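Local coordinates for protein aspartate aminotransferase (Thermotoga maritima, PDB 1O4S) that catalyses the pyridoxal 5'-phosphate-dependent transfer of an amino group from L-aspartate to 2-oxoglutarate, giving oxaloacetate and L-glutamate, and works as a homodimer, at residues E57-E62 / L291-S296; Q103-N108 / T266-I271; K97-D102 / Y257-E262; N307-R312 / V364-A369; P51-P56 / N295-Q300. All blocks are in the same frame, centred on the assembly; numbering follows the deposited sequence.

Contact 1: E57-E62 / L291-S296; sequences EPVVEE and LEVDNS
Next to V293, the residue that meets P58 and V59, D294 OD2 is approached twice by S296: S296 OG, in the conformer modelled, lies 2.7 Å from D294 OD2 on its syn lone pair, and S296 N adds a weak bond of 3.4 Å to the same D294 OD2. S296 has two conformers, so the hydroxyl bond holds for one of them. The contact between the segments is purely apolar and rests on one methyl. With V293 CG1 anti to the backbone N (chi1 170°), V293 CG2 is left beside that N, where it touches P58 CB and V59 CG2, each 4.1 Å from V293 CG2. P58 brings the flank of its ring; V59 brings the branch lying anti to its own carbonyl carbon, and the two valines are set aslant. The helix 57-68 is thus met in its first turn by the short link between helices 281-290 and 296-315, the second of which is the long helix that leads from the large to the small domain in aminotransferases of this fold. V59 also packs on A286 and A290 of helix 281-290, burying it, whereas P58 stays exposed. N295 ND2 donates to S247 O, and V293 O takes a weak bond from H248 NE2.

Contact 2: Q103-N108 / T266-I271; sequences QVVVTN and TAVSKI
The first torsions of two valines bring this strand and helix together. V105 has chi1 -171°, which stands CG1 opposite the backbone N and leaves CG2 beside it; V268, with chi1 162°, likewise carries CG1 opposite its N and aims that methyl at V105. V268 CG1 therefore lies across the isopropyl group of V105 and not against a single methyl: it is 3.8 Å from V105 CG2, while V105 CB is 3.9 Å from V268 CG1 and V105 CG1 is 4.1 Å from it. S269 flanks the same valine. S269 OG is modelled 2.9 Å from V105 CG2, too close for an oxygen and a methyl; the serine has a second conformer, so this approach is doubtful. Strand 104-107 is an outermost strand of the seven-stranded sheet within this chain. V105 carries the contact with V268 and S269 and also packs on A265, while T107, two residues on, reaches Q272 of the same helix; V104 and V106 pack on helix 81-95. V268 also reaches A120 of helix 109-121, and the neighbouring A267 packs on V14 of the second subunit. Between the two segments the cohesion is thus dispersive, and the hydroxyl of S269, in the conformer modelled, bonds to A265 O of its own helix.

Contact 3: K97-D102 / Y257-E262; sequences KDISPD and YLISSE
I99 and I259 make the tight part of this contact: I99 CG2 sits 3.7 Å from I259 CG2, the two side chains crossing at about a right angle. In both, chi1 (-48° in I99, -46° in I259) sets CG2 opposite the backbone N, and this short branch is the one that meets the other isoleucine. The pair is buried, with F235 against both and I91 of helix 81-95 against I99. Toward the surface the packing thins. E262 runs out extended beyond CG, with its CG 4.0 Å from D102 O, and E262 OE1 comes no nearer than 3.7 Å to S100 OG, too long for a hydrogen bond. S100 OG instead accepts from D102 N at 3.3 Å, forming an ST turn that folds the loop just ahead of strand 104-107. One water ties the two backbones, donating to D102 O at 2.6 Å and to E262 O at 2.9 Å. The carboxylates keep apart, D102 OD1 being 5.4 Å from E262 OE2, and D102 OD2 has a salt bridge to R78, which probably eases the proximity of like charge. S261 OG caps V264 N and starts helix 262-275. A hydrophobic pair beneath a looser, water-bridged side thus joins the loop before strand 104-107 to strand 256-259, the single antiparallel strand of the seven-stranded sheet that is the hallmark of the large domain in this aminotransferase fold.

Contact 4: N307-R312 / V364-A369; sequences NFVVER and VRLSFA. With SO4 (sulfate ion), chain K.
V309 meets the end of strand 363-367 and the residue after it with its two methyls, each finding a differently oriented partner. Its CG1 occupies the crowded position between backbone N and carbonyl carbon (chi1 58°), which turns it onto F368; the valine side chain runs at about a right angle to that of the phenylalanine, and V309 CG1 approaches F368 CD2 to 3.9 Å, obliquely to the ring. V309 CG2 goes to the leucine: V309 and L366 pass each other pointing in opposite directions, with V309 CG2 4.2 Å from L366 CD2. All three residues are buried. They join helix 296-315 to strand 363-367, an inner strand of the four-stranded mixed sheet of the small domain, and to the loop that follows; helix 372-386 packs beside V309's neighbour F308, and R312 one turn on bridges to D380 and E383 of that helix. L366 faces the helix, while the adjacent R365 leaves the strand on the opposite side. Bent at chi3, R365 presents the edge of its guanidinium to a sulfate whose sulfur lies in the guanidinium plane. The grip is two-pronged: R365 NH1 donates to sulfate O1 at 2.9 Å (161°), and R365 NH2 donates to sulfate O3 at 3.0 Å (168°). N185 reinforces both partners, taking a bond from R365 NH1 on OD1 and giving one to the sulfate from ND2. R365 and N185 probably bind L-aspartate, as in relatives, and the anion, likely from the crystallisation liquor, sits as a substrate carboxylate might.

Contact 5: P51-P56 / N295-Q300; sequences PDFPTP and NSYMVQ
M298 lies along F53, and its side chain can be read atom by atom over that ring. CB starts over the CD1-CE1 side of the ring, with M298 CB 3.9 Å from F53 CE1. CG follows over the middle, 3.6 Å from the centroid of the F53 ring and 5° off the ring normal, a CH-pi contact. SD is farther along the same face, in a Met-aromatic contact at 4.5 Å from the F53 centroid, and it also touches P51, with M298 SD 4.2 Å from P51 CB. There the chain bends (chi3 -29°), and the terminal methyl comes back to the root of the phenylalanine, M298 CE lying 4.1 Å from F53 CB. The extended first two torsions of M298 lay it across the ring. Y297 meets the ring at its rim: Y297 CD1 is 4.0 Å from F53 CE1, edge against edge. At the start of the loop, P51 O accepts a bond from K73 of the second subunit, and D52 has a salt bridge to R305. Loop 51-56 borders the active site, its P51 side chain about 4 Å from that of K246, the lysine that forms the internal aldimine with pyridoxal phosphate, a link absent from this model.

Contacts 2 and 3, with centres about 10 Å apart, form one cluster: both reach the seven-stranded sheet, using its neighbouring strands 104-107 and 256-259, and along the chain their segments alternate. Contacts 1 and 5, also about 10 Å apart, form another; they share N295 and S296 and join the stretch 51-62 to the chain around the start of helix 296-315. That helix runs on to contact 4, about 17 Å from contact 5 between centres and touching it through A369 and D52, where it packs on the small-domain sheet. Contacts 2 and 4 lie about 36 Å apart, on opposite sides of the chain's centre. Contact 5 borders the active site, while contact 1 lies away from it.

Contact 1: E57-E62 / L291-S296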
# COMPACT_ATOMS: atom_id res chain seq x y z
N GLU B 57 -0.93 -5.81 24.89
CA GLU B 57 -2.09 -6.65 25.04
C GLU B 57 -3.41 -5.89 24.91
O GLU B 57 -4.35 -6.41 24.38
CB GLU B 57 -2.01 -7.45 26.34
CG GLU B 57 -2.99 -8.64 26.40
CD GLU B 57 -2.73 -9.70 25.30
OE1 GLU B 57 -3.58 -10.61 25.11
OE2 GLU B 57 -1.66 -9.62 24.60
N PRO B 58 -3.54 -4.66 25.40
CA PRO B 58 -4.82 -3.97 25.22
C PRO B 58 -5.17 -3.76 23.76
O PRO B 58 -6.36 -3.72 23.43
CB PRO B 58 -4.62 -2.65 25.98
CG PRO B 58 -3.56 -2.99 26.98
CD PRO B 58 -2.60 -3.88 26.22
N VAL B 59 -4.15 -3.61 22.92
CA VAL B 59 -4.33 -3.45 21.49
C VAL B 59 -4.79 -4.78 20.88
O VAL B 59 -5.73 -4.79 20.12
CB VAL B 59 -3.03 -2.97 20.79
CG1 VAL B 59 -3.24 -2.86 19.24
CG2 VAL B 59 -2.57 -1.65 21.37
N VAL B 60 -4.13 -5.88 21.23
CA VAL B 60 -4.59 -7.21 20.84
C VAL B 60 -6.06 -7.43 21.23
O VAL B 60 -6.88 -7.86 20.40
CB VAL B 60 -3.74 -8.30 21.48
CG1 VAL B 60 -4.33 -9.68 21.25
CG2 VAL B 60 -2.28 -8.23 20.99
N GLU B 61 -6.40 -7.13 22.47
CA GLU B 61 -7.77 -7.36 22.98
C GLU B 61 -8.82 -6.58 22.20
O GLU B 61 -9.85 -7.15 21.85
CB GLU B 61 -7.90 -7.05 24.50
CG GLU B 61 -7.09 -8.04 25.34
CD GLU B 61 -7.09 -7.75 26.88
OE1 GLU B 61 -7.46 -6.61 27.33
OE2 GLU B 61 -6.70 -8.70 27.63
N GLU B 62 -8.57 -5.29 21.96
CA GLU B 62 -9.46 -4.49 21.10
C GLU B 62 -9.59 -5.03 19.66
O GLU B 62 -10.69 -5.04 19.09
CB GLU B 62 -8.96 -3.06 21.06
CG GLU B 62 -9.68 -2.14 20.10
CD GLU B 62 -11.13 -1.90 20.43
OE1 GLU B 62 -11.57 -2.22 21.59
OE2 GLU B 62 -11.82 -1.37 19.51
N LEU B 291 -3.38 4.54 20.76
CA LEU B 291 -3.31 5.92 21.22
C LEU B 291 -3.44 6.06 22.73
O LEU B 291 -2.83 6.95 23.34
CB LEU B 291 -4.38 6.76 20.54
CG LEU B 291 -4.14 7.07 19.06
CD1 LEU B 291 -5.40 7.63 18.46
CD2 LEU B 291 -2.98 8.06 18.90
N GLU B 292 -4.20 5.16 23.36
CA GLU B 292 -4.39 5.17 24.80
C GLU B 292 -3.31 4.42 25.60
O GLU B 292 -3.33 4.44 26.83
CB GLU B 292 -5.73 4.54 25.14
CG GLU B 292 -6.93 5.19 24.50
CD GLU B 292 -8.20 4.36 24.65
OE1 GLU B 292 -8.39 3.71 25.69
OE2 GLU B 292 -9.03 4.35 23.70
N VAL B 293 -2.38 3.76 24.92
CA VAL B 293 -1.48 2.82 25.56
C VAL B 293 -0.12 3.47 25.88
O VAL B 293 0.48 4.15 25.06
CB VAL B 293 -1.35 1.53 24.69
CG1 VAL B 293 -0.24 0.65 25.19
CG2 VAL B 293 -2.73 0.75 24.64
N ASP B 294 0.33 3.28 27.10
CA ASP B 294 1.62 3.75 27.54
C ASP B 294 2.74 2.76 27.13
O ASP B 294 2.63 1.55 27.37
CB ASP B 294 1.59 3.91 29.05
CG ASP B 294 2.95 4.28 29.62
OD1 ASP B 294 3.43 5.35 29.24
OD2 ASP B 294 3.56 3.57 30.45
N ASN B 295 3.80 3.27 26.53
CA ASN B 295 4.94 2.47 26.14
C ASN B 295 6.20 2.72 26.99
O ASN B 295 7.29 2.37 26.57
CB ASN B 295 5.22 2.72 24.65
CG ASN B 295 5.89 4.08 24.37
OD1 ASN B 295 5.90 5.00 25.23
ND2 ASN B 295 6.43 4.24 23.15
N SER B 296 6.04 3.33 28.16
CA SER B 296 7.13 3.70 29.06
C SER B 296 8.05 2.51 29.38
O SER B 296 9.28 2.66 29.39
CB SER B 296 6.60 4.39 30.36
OG SER B 296 6.14 3.38 31.24

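Contact 2: Q103-N108 / T266-I271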
# COMPACT_ATOMS: atom_id res chain seq x y z
N GLN B 103 -6.53 17.09 8.36
CA GLN B 103 -5.10 17.27 8.08
C GLN B 103 -4.30 15.96 8.14
O GLN B 103 -3.12 15.97 7.89
CB GLN B 103 -4.49 18.25 9.09
CG GLN B 103 -4.90 19.67 8.87
CD GLN B 103 -4.25 20.63 9.86
OE1 GLN B 103 -4.89 21.03 10.83
NE2 GLN B 103 -2.99 20.99 9.63
N VAL B 104 -4.97 14.88 8.53
CA VAL B 104 -4.35 13.57 8.81
C VAL B 104 -4.76 12.57 7.74
O VAL B 104 -5.91 12.50 7.35
CB VAL B 104 -4.80 13.01 10.18
CG1 VAL B 104 -4.18 11.57 10.46
CG2 VAL B 104 -4.48 14.00 11.32
N VAL B 105 -3.81 11.78 7.26
CA VAL B 105 -4.12 10.64 6.42
C VAL B 105 -3.44 9.43 7.05
O VAL B 105 -2.26 9.46 7.36
CB VAL B 105 -3.60 10.80 4.96
CG1 VAL B 105 -4.13 9.72 4.09
CG2 VAL B 105 -3.99 12.17 4.39
N VAL B 106 -4.20 8.37 7.19
CA VAL B 106 -3.74 7.14 7.78
C VAL B 106 -3.29 6.26 6.62
O VAL B 106 -3.99 6.13 5.62
CB VAL B 106 -4.89 6.48 8.58
CG1 VAL B 106 -4.49 5.06 9.04
CG2 VAL B 106 -5.26 7.39 9.76
N THR B 107 -2.10 5.67 6.77
CA THR B 107 -1.39 4.95 5.74
C THR B 107 -0.82 3.63 6.24
O THR B 107 -0.76 3.36 7.44
CB THR B 107 -0.18 5.84 5.28
OG1 THR B 107 0.70 6.06 6.40
CG2 THR B 107 -0.62 7.28 4.82
N ASN B 108 -0.39 2.80 5.31
CA ASN B 108 0.22 1.52 5.63
C ASN B 108 1.67 1.72 6.06
O ASN B 108 2.60 1.66 5.25
CB ASN B 108 0.18 0.59 4.40
CG ASN B 108 -1.21 0.07 4.10
OD1 ASN B 108 -1.71 -0.75 4.84
ND2 ASN B 108 -1.82 0.51 2.99
N THR B 266 -5.21 16.41 1.34
CA THR B 266 -6.18 16.08 0.33
C THR B 266 -5.51 15.39 -0.87
O THR B 266 -6.01 14.41 -1.40
CB THR B 266 -6.88 17.35 -0.09
OG1 THR B 266 -7.90 17.63 0.86
CG2 THR B 266 -7.68 17.18 -1.42
N ALA B 267 -4.37 15.94 -1.29
CA ALA B 267 -3.59 15.33 -2.34
C ALA B 267 -3.12 13.93 -1.90
O ALA B 267 -3.26 12.95 -2.64
CB ALA B 267 -2.38 16.23 -2.69
N VAL B 268 -2.58 13.84 -0.69
CA VAL B 268 -2.07 12.58 -0.17
C VAL B 268 -3.17 11.54 -0.08
O VAL B 268 -2.94 10.38 -0.40
CB VAL B 268 -1.32 12.80 1.16
CG1 VAL B 268 -1.18 11.51 1.94
CG2 VAL B 268 0.02 13.46 0.91
N SER B 269 -4.38 11.98 0.24
CA SER B 269 -5.54 11.14 0.38
C SER B 269 -5.99 10.54 -0.97
O SER B 269 -6.43 9.41 -1.06
CB SER B 269 -6.65 11.91 1.15
OG SER B 269 -6.00 12.26 2.35
N LYS B 270 -5.83 11.32 -2.03
CA LYS B 270 -6.07 10.85 -3.38
C LYS B 270 -5.08 9.75 -3.76
O LYS B 270 -5.49 8.75 -4.25
CB LYS B 270 -5.98 12.00 -4.39
CG LYS B 270 -7.14 12.96 -4.30
CD LYS B 270 -6.94 14.14 -5.26
CE LYS B 270 -8.00 15.22 -5.05
NZ LYS B 270 -7.49 16.59 -5.41
N ILE B 271 -3.79 9.93 -3.47
CA ILE B 271 -2.80 8.88 -3.70
C ILE B 271 -3.22 7.59 -2.95
O ILE B 271 -3.23 6.51 -3.53
CB ILE B 271 -1.36 9.28 -3.24
CG1 ILE B 271 -0.88 10.62 -3.83
CG2 ILE B 271 -0.35 8.17 -3.64
CD1 ILE B 271 -0.84 10.64 -5.31

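Contact 3: K97-D102 / Y257-E262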
# COMPACT_ATOMS: atom_id res chain seq x y z
N LYS B 97 -0.90 22.72 19.10
CA LYS B 97 -1.40 23.08 17.78
C LYS B 97 -2.87 22.64 17.64
O LYS B 97 -3.31 21.69 18.30
CB LYS B 97 -0.58 22.37 16.69
CG LYS B 97 0.91 22.65 16.80
CD LYS B 97 1.67 22.21 15.57
CE LYS B 97 3.14 22.51 15.73
NZ LYS B 97 3.47 23.91 15.44
N ASP B 98 -3.62 23.36 16.82
CA ASP B 98 -5.00 23.03 16.50
C ASP B 98 -4.90 22.23 15.20
O ASP B 98 -4.82 22.79 14.11
CB ASP B 98 -5.82 24.33 16.33
CG ASP B 98 -7.33 24.13 16.48
OD1 ASP B 98 -7.82 22.98 16.35
OD2 ASP B 98 -8.12 25.07 16.75
N ILE B 99 -4.83 20.92 15.33
CA ILE B 99 -4.85 20.03 14.18
C ILE B 99 -6.28 19.50 13.93
O ILE B 99 -6.90 18.89 14.80
CB ILE B 99 -3.84 18.91 14.38
CG1 ILE B 99 -2.51 19.50 14.84
CG2 ILE B 99 -3.64 18.12 13.09
CD1 ILE B 99 -1.36 18.50 14.89
N SER B 100 -6.79 19.75 12.73
CA SER B 100 -8.04 19.16 12.25
C SER B 100 -7.85 17.68 11.81
O SER B 100 -6.81 17.32 11.30
CB SER B 100 -8.58 20.03 11.13
OG SER B 100 -9.63 19.41 10.42
N PRO B 101 -8.86 16.83 11.99
CA PRO B 101 -8.79 15.44 11.49
C PRO B 101 -8.59 15.38 9.96
O PRO B 101 -8.01 14.42 9.44
CB PRO B 101 -10.16 14.86 11.86
CG PRO B 101 -10.72 15.79 12.91
CD PRO B 101 -10.14 17.11 12.65
N ASP B 102 -9.06 16.41 9.25
CA ASP B 102 -8.87 16.53 7.81
C ASP B 102 -7.42 16.88 7.39
O ASP B 102 -7.12 16.92 6.20
CB ASP B 102 -9.88 17.53 7.22
CG ASP B 102 -11.33 16.98 7.25
OD1 ASP B 102 -12.27 17.82 7.10
OD2 ASP B 102 -11.63 15.74 7.47
N TYR B 257 0.86 7.47 9.65
CA TYR B 257 0.08 8.59 9.23
C TYR B 257 0.93 9.77 8.82
O TYR B 257 2.13 9.86 9.13
CB TYR B 257 -0.90 9.01 10.34
CG TYR B 257 -0.23 9.30 11.66
CD1 TYR B 257 0.35 10.55 11.91
CD2 TYR B 257 -0.16 8.34 12.63
CE1 TYR B 257 0.97 10.83 13.10
CE2 TYR B 257 0.49 8.60 13.84
CZ TYR B 257 1.04 9.85 14.07
OH TYR B 257 1.64 10.11 15.28
N LEU B 258 0.27 10.68 8.11
CA LEU B 258 0.84 11.93 7.67
C LEU B 258 -0.08 13.02 8.16
O LEU B 258 -1.30 12.86 8.12
CB LEU B 258 0.91 11.93 6.14
CG LEU B 258 1.32 13.19 5.38
CD1 LEU B 258 2.08 12.83 4.14
CD2 LEU B 258 0.08 14.07 5.03
N ILE B 259 0.52 14.09 8.65
CA ILE B 259 -0.17 15.33 8.97
C ILE B 259 0.49 16.47 8.19
O ILE B 259 1.70 16.64 8.24
CB ILE B 259 -0.10 15.63 10.49
CG1 ILE B 259 -0.41 14.38 11.33
CG2 ILE B 259 -1.06 16.80 10.84
CD1 ILE B 259 -0.59 14.62 12.87
N SER B 260 -0.30 17.26 7.50
CA SER B 260 0.18 18.46 6.82
C SER B 260 -0.96 19.48 6.72
O SER B 260 -1.89 19.42 7.49
CB SER B 260 0.74 18.07 5.42
OG SER B 260 1.49 19.13 4.82
N SER B 261 -0.87 20.44 5.81
CA SER B 261 -1.99 21.31 5.47
C SER B 261 -3.13 20.49 4.91
O SER B 261 -2.92 19.35 4.47
CB SER B 261 -1.56 22.37 4.44
OG SER B 261 -1.06 21.78 3.25
N GLU B 262 -4.35 21.05 4.94
CA GLU B 262 -5.51 20.36 4.39
C GLU B 262 -5.33 20.14 2.90
O GLU B 262 -5.77 19.12 2.37
CB GLU B 262 -6.83 21.09 4.72
CG GLU B 262 -7.19 20.92 6.21
CD GLU B 262 -8.42 21.70 6.70
OE1 GLU B 262 -8.53 21.90 7.95
OE2 GLU B 262 -9.26 22.11 5.84
O HOH W 1 -7.82 17.60 3.76

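Contact 4: N307-R312 / V364-A369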
# COMPACT_ATOMS: atom_id res chain seq x y z
N ASN B 307 22.38 2.39 27.18
CA ASN B 307 23.45 2.67 28.14
C ASN B 307 24.47 1.54 28.24
O ASN B 307 25.65 1.79 28.36
CB ASN B 307 22.90 2.92 29.55
CG ASN B 307 22.20 4.24 29.67
OD1 ASN B 307 22.46 5.16 28.89
ND2 ASN B 307 21.30 4.35 30.64
N PHE B 308 23.99 0.30 28.18
CA PHE B 308 24.88 -0.86 28.30
C PHE B 308 25.78 -1.05 27.09
O PHE B 308 26.94 -1.40 27.23
CB PHE B 308 24.07 -2.15 28.51
CG PHE B 308 24.91 -3.40 28.43
CD1 PHE B 308 25.77 -3.73 29.47
CD2 PHE B 308 24.89 -4.20 27.29
CE1 PHE B 308 26.58 -4.86 29.39
CE2 PHE B 308 25.68 -5.33 27.21
CZ PHE B 308 26.54 -5.66 28.25
N VAL B 309 25.24 -0.87 25.90
CA VAL B 309 26.02 -1.06 24.69
C VAL B 309 27.03 0.08 24.53
O VAL B 309 28.16 -0.13 24.10
CB VAL B 309 25.14 -1.23 23.40
CG1 VAL B 309 24.21 -0.02 23.16
CG2 VAL B 309 26.03 -1.44 22.16
N VAL B 310 26.60 1.29 24.90
CA VAL B 310 27.43 2.48 24.83
C VAL B 310 28.63 2.28 25.74
O VAL B 310 29.76 2.34 25.27
CB VAL B 310 26.63 3.78 25.14
CG1 VAL B 310 27.55 4.95 25.48
CG2 VAL B 310 25.74 4.14 23.95
N GLU B 311 28.40 1.99 27.02
CA GLU B 311 29.51 1.77 27.95
C GLU B 311 30.45 0.69 27.42
O GLU B 311 31.65 0.86 27.41
CB GLU B 311 29.04 1.39 29.37
CG GLU B 311 30.22 0.95 30.26
CD GLU B 311 29.98 1.02 31.77
OE1 GLU B 311 30.96 0.79 32.54
OE2 GLU B 311 28.82 1.28 32.20
N ARG B 312 29.89 -0.41 26.98
CA ARG B 312 30.68 -1.54 26.54
C ARG B 312 31.61 -1.21 25.36
O ARG B 312 32.80 -1.56 25.37
CB ARG B 312 29.76 -2.69 26.17
CG ARG B 312 30.43 -3.99 26.06
CD ARG B 312 30.99 -4.52 27.36
NE ARG B 312 30.59 -5.92 27.42
CZ ARG B 312 31.20 -6.92 26.79
NH1 ARG B 312 32.31 -6.74 26.07
NH2 ARG B 312 30.69 -8.14 26.90
N VAL B 364 29.34 0.48 10.66
CA VAL B 364 28.42 -0.67 10.78
C VAL B 364 27.26 -0.26 11.73
O VAL B 364 27.46 0.57 12.62
CB VAL B 364 29.29 -1.89 11.19
CG1 VAL B 364 28.71 -2.69 12.25
CG2 VAL B 364 29.67 -2.73 9.96
N ARG B 365 26.05 -0.78 11.48
CA ARG B 365 24.88 -0.51 12.33
C ARG B 365 24.54 -1.73 13.16
O ARG B 365 24.32 -2.81 12.64
CB ARG B 365 23.65 -0.13 11.51
CG ARG B 365 22.54 0.44 12.35
CD ARG B 365 21.24 0.58 11.64
NE ARG B 365 20.55 -0.69 11.47
CZ ARG B 365 19.40 -0.80 10.84
NH1 ARG B 365 18.82 0.27 10.33
NH2 ARG B 365 18.82 -2.00 10.72
N LEU B 366 24.51 -1.50 14.48
CA LEU B 366 24.10 -2.48 15.47
C LEU B 366 22.72 -2.08 16.04
O LEU B 366 22.46 -0.94 16.43
CB LEU B 366 25.21 -2.59 16.53
CG LEU B 366 24.99 -3.50 17.75
CD1 LEU B 366 26.31 -3.83 18.40
CD2 LEU B 366 24.02 -2.86 18.78
N SER B 367 21.80 -3.02 16.06
CA SER B 367 20.49 -2.79 16.67
C SER B 367 20.51 -3.39 18.03
O SER B 367 21.04 -4.50 18.23
CB SER B 367 19.36 -3.46 15.86
OG SER B 367 19.38 -2.95 14.55
N PHE B 368 19.93 -2.68 18.99
CA PHE B 368 19.82 -3.24 20.32
C PHE B 368 18.35 -3.55 20.71
O PHE B 368 17.90 -3.28 21.84
CB PHE B 368 20.59 -2.42 21.35
CG PHE B 368 20.35 -0.95 21.30
CD1 PHE B 368 19.30 -0.38 22.02
CD2 PHE B 368 21.22 -0.12 20.59
CE1 PHE B 368 19.12 0.98 22.03
CE2 PHE B 368 21.03 1.23 20.59
CZ PHE B 368 19.97 1.79 21.31
N ALA B 369 17.64 -4.13 19.74
CA ALA B 369 16.31 -4.69 19.99
C ALA B 369 16.49 -6.16 20.34
O ALA B 369 15.91 -7.05 19.72
CB ALA B 369 15.37 -4.47 18.79
S SO4 K . 15.93 -1.09 8.53
O1 SO4 K . 16.07 -0.00 9.51
O2 SO4 K . 16.62 -0.64 7.31
O3 SO4 K . 16.44 -2.40 8.98
O4 SO4 K . 14.51 -1.28 8.30

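Contact 5: P51-P56 / N295-Q300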
# COMPACT_ATOMS: atom_id res chain seq x y z
N PRO B 51 11.20 -3.29 17.06
CA PRO B 51 11.33 -3.65 18.47
C PRO B 51 11.01 -5.13 18.71
O PRO B 51 10.23 -5.76 17.98
CB PRO B 51 10.36 -2.69 19.19
CG PRO B 51 10.11 -1.60 18.21
CD PRO B 51 10.17 -2.25 16.85
N ASP B 52 11.64 -5.68 19.72
CA ASP B 52 11.43 -7.08 20.09
C ASP B 52 10.35 -7.21 21.19
O ASP B 52 10.50 -7.95 22.14
CB ASP B 52 12.76 -7.68 20.58
CG ASP B 52 13.36 -6.92 21.76
OD1 ASP B 52 13.35 -5.67 21.75
OD2 ASP B 52 13.89 -7.48 22.73
N PHE B 53 9.32 -6.39 21.12
CA PHE B 53 8.27 -6.42 22.10
C PHE B 53 7.03 -6.88 21.31
O PHE B 53 6.97 -6.73 20.10
CB PHE B 53 8.04 -5.03 22.72
CG PHE B 53 8.96 -4.71 23.85
CD1 PHE B 53 8.49 -4.54 25.14
CD2 PHE B 53 10.33 -4.56 23.64
CE1 PHE B 53 9.36 -4.25 26.20
CE2 PHE B 53 11.19 -4.27 24.69
CZ PHE B 53 10.70 -4.12 25.96
N PRO B 54 6.06 -7.47 22.00
CA PRO B 54 4.81 -7.84 21.34
C PRO B 54 4.00 -6.60 21.15
O PRO B 54 4.32 -5.56 21.71
CB PRO B 54 4.13 -8.80 22.37
CG PRO B 54 4.74 -8.49 23.71
CD PRO B 54 6.07 -7.82 23.44
N THR B 55 2.96 -6.72 20.34
CA THR B 55 1.87 -5.76 20.34
C THR B 55 1.31 -5.66 21.76
O THR B 55 1.07 -6.68 22.39
CB THR B 55 0.77 -6.26 19.41
OG1 THR B 55 1.26 -6.29 18.07
CG2 THR B 55 -0.41 -5.31 19.42
N PRO B 56 1.10 -4.46 22.30
CA PRO B 56 0.55 -4.35 23.64
C PRO B 56 -0.76 -5.09 23.79
O PRO B 56 -1.60 -5.00 22.92
CB PRO B 56 0.35 -2.85 23.81
CG PRO B 56 1.39 -2.26 22.95
CD PRO B 56 1.39 -3.14 21.74
N ASN B 295 3.80 3.27 26.53
CA ASN B 295 4.94 2.47 26.14
C ASN B 295 6.20 2.72 26.99
O ASN B 295 7.29 2.37 26.57
CB ASN B 295 5.22 2.72 24.65
CG ASN B 295 5.89 4.08 24.37
OD1 ASN B 295 5.90 5.00 25.23
ND2 ASN B 295 6.43 4.24 23.15
N SER B 296 6.04 3.33 28.16
CA SER B 296 7.13 3.70 29.06
C SER B 296 8.05 2.51 29.38
O SER B 296 9.28 2.66 29.39
CB SER B 296 6.60 4.39 30.36
OG SER B 296 6.14 3.38 31.24
N TYR B 297 7.47 1.34 29.63
CA TYR B 297 8.29 0.17 29.98
C TYR B 297 9.27 -0.19 28.85
O TYR B 297 10.43 -0.50 29.09
CB TYR B 297 7.45 -1.09 30.36
CG TYR B 297 8.37 -2.20 30.88
CD1 TYR B 297 8.79 -3.26 30.05
CD2 TYR B 297 8.88 -2.15 32.19
CE1 TYR B 297 9.69 -4.26 30.55
CE2 TYR B 297 9.76 -3.14 32.67
CZ TYR B 297 10.15 -4.19 31.84
OH TYR B 297 11.00 -5.16 32.33
N MET B 298 8.77 -0.15 27.63
CA MET B 298 9.58 -0.47 26.48
C MET B 298 10.69 0.55 26.30
O MET B 298 11.82 0.20 26.04
CB MET B 298 8.71 -0.51 25.25
CG MET B 298 9.46 -0.92 24.02
SD MET B 298 8.47 -0.88 22.52
CE MET B 298 6.60 -1.23 23.16
N VAL B 299 10.34 1.83 26.41
CA VAL B 299 11.32 2.90 26.18
C VAL B 299 12.43 2.79 27.24
O VAL B 299 13.62 2.97 26.94
CB VAL B 299 10.65 4.30 26.25
CG1 VAL B 299 11.71 5.41 26.30
CG2 VAL B 299 9.69 4.51 25.06
N GLN B 300 12.06 2.46 28.48
CA GLN B 300 13.07 2.38 29.56
C GLN B 300 13.95 1.16 29.37
O GLN B 300 15.15 1.20 29.66
CB GLN B 300 12.42 2.33 30.95
CG GLN B 300 13.40 2.10 32.13
CD GLN B 300 14.46 3.24 32.36
OE1 GLN B 300 15.51 2.99 33.01
NE2 GLN B 300 14.19 4.46 31.85